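Local coordinates for protein brefeldin A esterase (Bacillus subtilis, PDB 1JKM) that is a serine hydrolase of the alpha/beta hydrolase family, related to mammalian hormone-sensitive lipase, and degrades the macrolide lactone brefeldin A, at residues 79-85 against 97-103. Numbering follows the deposited sequence.
Sequences DVETSTE and LHVFRPA
Glu81 and Arg101 face each other as a hydrogen-bonded pair in the antiparallel hairpin of strands 80-88 and 94-102. Glu81 N gives its hydrogen to Arg101 O at 2.7 Å, and Arg101 N returns a bond to Glu81 O. The pairs Ser83-Val99 and Glu85-Leu97 are doubly bonded in the same way. Just outside both strands, at the open end of the hairpin, Ala103 N adds one more bond, to Asp79 O. In the non-hydrogen-bonded pair Thr82-Phe100, Thr82 CA makes a CH-O contact of 3.0 Å with Val99 O.

The Arg101 side chain can be followed outward. CB rises on the face shared with Glu81. Arg101 CG sits between the backbone N and the carbonyl carbon (chi1 55°), and lies 3.8 Å from Glu81 O. Arg101 CD comes within 4.1 Å of Glu81 OE2. The chain then bends at chi3, and the guanidinium turns nearly perpendicular to the carboxylate, with Arg101 NE 5.1 Å from Glu81 OE2. The opposite charges are close but form no salt bridge here. NH2 bonds instead to Leu182 O.

Next along this face, Ser83 OG meets Val99 CB at 3.4 Å. A water bonds to Ser83 OG and donates a hydrogen to Val99 O. On the other face, Thr82 CG2 approaches Phe100 CD2 obliquely at 3.6 Å. Val80 CG1 lies at the edge of the same ring.

Strand 80-88 is the outermost strand, within the chain, at this end of the central mixed sheet of the alpha/beta hydrolase fold. Strand 94-102 continues the sheet through backbone bonds of His98 with Met146 and Phe100 with Val144. Helix 128-139 packs on Val80 and Phe100, while helix 163-177 meets Leu97 and Glu85 on the opposite face.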
loop_
_atom_site.group_PDB
_atom_site.type_symbol
_atom_site.label_atom_id
_atom_site.label_comp_id
_atom_site.label_asym_id
_atom_site.label_seq_id
_atom_site.Cartn_x
_atom_site.Cartn_y
_atom_site.Cartn_z
ATOM N N ASP B 79 -13.780 13.106 20.077
ATOM C CA ASP B 79 -14.723 13.833 20.926
ATOM C C ASP B 79 -15.926 12.930 21.213
ATOM O O ASP B 79 -17.039 13.098 20.721
ATOM C CB ASP B 79 -15.119 15.186 20.388
ATOM C CG ASP B 79 -15.422 15.311 18.921
ATOM O OD1 ASP B 79 -14.743 14.710 18.058
ATOM O OD2 ASP B 79 -16.385 16.061 18.618
ATOM N N VAL B 80 -15.636 11.871 21.958
ATOM C CA VAL B 80 -16.510 10.718 22.106
ATOM C C VAL B 80 -16.617 10.487 23.608
ATOM O O VAL B 80 -15.590 10.619 24.286
ATOM C CB VAL B 80 -15.937 9.482 21.389
ATOM C CG1 VAL B 80 -16.523 8.165 21.861
ATOM C CG2 VAL B 80 -16.190 9.647 19.884
ATOM N N GLU B 81 -17.828 10.307 24.110
ATOM C CA GLU B 81 -17.913 9.798 25.479
ATOM C C GLU B 81 -18.351 8.344 25.526
ATOM O O GLU B 81 -18.959 7.749 24.632
ATOM C CB GLU B 81 -18.770 10.675 26.360
ATOM C CG GLU B 81 -19.871 11.509 25.748
ATOM C CD GLU B 81 -20.745 12.035 26.886
ATOM O OE1 GLU B 81 -20.333 13.057 27.479
ATOM O OE2 GLU B 81 -21.791 11.403 27.164
ATOM N N THR B 82 -17.937 7.738 26.629
ATOM C CA THR B 82 -17.968 6.305 26.859
ATOM C C THR B 82 -18.674 6.053 28.185
ATOM O O THR B 82 -18.647 6.866 29.111
ATOM C CB THR B 82 -16.527 5.783 26.953
ATOM O OG1 THR B 82 -15.896 6.682 27.894
ATOM C CG2 THR B 82 -15.768 5.878 25.627
ATOM N N SER B 83 -19.404 4.961 28.261
ATOM C CA SER B 83 -20.030 4.555 29.520
ATOM C C SER B 83 -20.094 3.047 29.445
ATOM O O SER B 83 -19.801 2.521 28.352
ATOM C CB SER B 83 -21.411 5.178 29.627
ATOM O OG SER B 83 -22.158 4.804 28.478
ATOM N N THR B 84 -20.365 2.393 30.578
ATOM C CA THR B 84 -20.455 0.935 30.535
ATOM C C THR B 84 -21.774 0.497 31.163
ATOM O O THR B 84 -22.387 1.246 31.931
ATOM C CB THR B 84 -19.305 0.217 31.245
ATOM O OG1 THR B 84 -19.377 0.500 32.649
ATOM C CG2 THR B 84 -17.929 0.667 30.787
ATOM N N GLU B 85 -22.267 -0.661 30.746
ATOM C CA GLU B 85 -23.494 -1.227 31.281
ATOM C C GLU B 85 -23.196 -2.706 31.545
ATOM O O GLU B 85 -22.305 -3.260 30.900
ATOM C CB GLU B 85 -24.679 -1.128 30.346
ATOM C CG GLU B 85 -25.137 0.253 29.960
ATOM C CD GLU B 85 -26.107 0.935 30.898
ATOM O OE1 GLU B 85 -26.518 0.347 31.921
ATOM O OE2 GLU B 85 -26.473 2.099 30.592
ATOM N N LEU B 97 -21.223 -4.289 28.537
ATOM C CA LEU B 97 -21.399 -3.527 27.309
ATOM C C LEU B 97 -20.616 -2.224 27.429
ATOM O O LEU B 97 -20.754 -1.520 28.433
ATOM C CB LEU B 97 -22.865 -3.220 27.040
ATOM C CG LEU B 97 -23.856 -4.382 26.973
ATOM C CD1 LEU B 97 -25.247 -3.837 26.663
ATOM C CD2 LEU B 97 -23.475 -5.439 25.956
ATOM N N HIS B 98 -19.825 -1.928 26.401
ATOM C CA HIS B 98 -19.082 -0.667 26.362
ATOM C C HIS B 98 -19.700 0.290 25.349
ATOM O O HIS B 98 -19.790 -0.085 24.169
ATOM C CB HIS B 98 -17.646 -0.951 25.938
ATOM C CG HIS B 98 -16.816 -1.769 26.868
ATOM N ND1 HIS B 98 -16.678 -3.132 26.751
ATOM C CD2 HIS B 98 -16.047 -1.401 27.927
ATOM C CE1 HIS B 98 -15.880 -3.587 27.696
ATOM N NE2 HIS B 98 -15.480 -2.552 28.424
ATOM N N VAL B 99 -20.235 1.396 25.787
ATOM C CA VAL B 99 -21.035 2.335 25.029
ATOM C C VAL B 99 -20.268 3.608 24.682
ATOM O O VAL B 99 -19.684 4.310 25.505
ATOM C CB VAL B 99 -22.310 2.750 25.797
ATOM C CG1 VAL B 99 -23.166 3.727 25.000
ATOM C CG2 VAL B 99 -23.142 1.529 26.168
ATOM N N PHE B 100 -20.236 3.953 23.398
ATOM C CA PHE B 100 -19.531 5.090 22.847
ATOM C C PHE B 100 -20.512 6.010 22.133
ATOM O O PHE B 100 -21.346 5.520 21.348
ATOM C CB PHE B 100 -18.549 4.577 21.770
ATOM C CG PHE B 100 -17.524 3.600 22.258
ATOM C CD1 PHE B 100 -17.821 2.251 22.414
ATOM C CD2 PHE B 100 -16.235 4.037 22.542
ATOM C CE1 PHE B 100 -16.882 1.350 22.861
ATOM C CE2 PHE B 100 -15.281 3.133 22.987
ATOM C CZ PHE B 100 -15.593 1.805 23.147
ATOM N N ARG B 101 -20.500 7.300 22.421
ATOM C CA ARG B 101 -21.333 8.215 21.619
ATOM C C ARG B 101 -20.640 9.552 21.443
ATOM O O ARG B 101 -19.741 9.890 22.224
ATOM C CB ARG B 101 -22.694 8.347 22.313
ATOM C CG ARG B 101 -22.540 8.785 23.755
ATOM C CD ARG B 101 -23.860 9.315 24.318
ATOM N NE ARG B 101 -24.797 8.220 24.500
ATOM C CZ ARG B 101 -25.950 8.102 23.842
ATOM N NH1 ARG B 101 -26.342 9.011 22.963
ATOM N NH2 ARG B 101 -26.684 7.040 24.126
ATOM N N PRO B 102 -20.956 10.291 20.389
ATOM C CA PRO B 102 -20.406 11.614 20.152
ATOM C C PRO B 102 -20.706 12.604 21.276
ATOM O O PRO B 102 -21.855 12.712 21.683
ATOM C CB PRO B 102 -21.045 12.084 18.861
ATOM C CG PRO B 102 -22.128 11.146 18.530
ATOM C CD PRO B 102 -22.132 10.027 19.527
ATOM N N ALA B 103 -19.690 13.232 21.852
ATOM C CA ALA B 103 -19.911 14.213 22.915
ATOM C C ALA B 103 -20.757 15.380 22.406
ATOM O O ALA B 103 -20.438 15.996 21.392
ATOM C CB ALA B 103 -18.601 14.755 23.456
HETATM O O HOH W 1 -18.828 15.003 18.889
HETATM O O HOH W 2 -21.257 6.765 26.370
#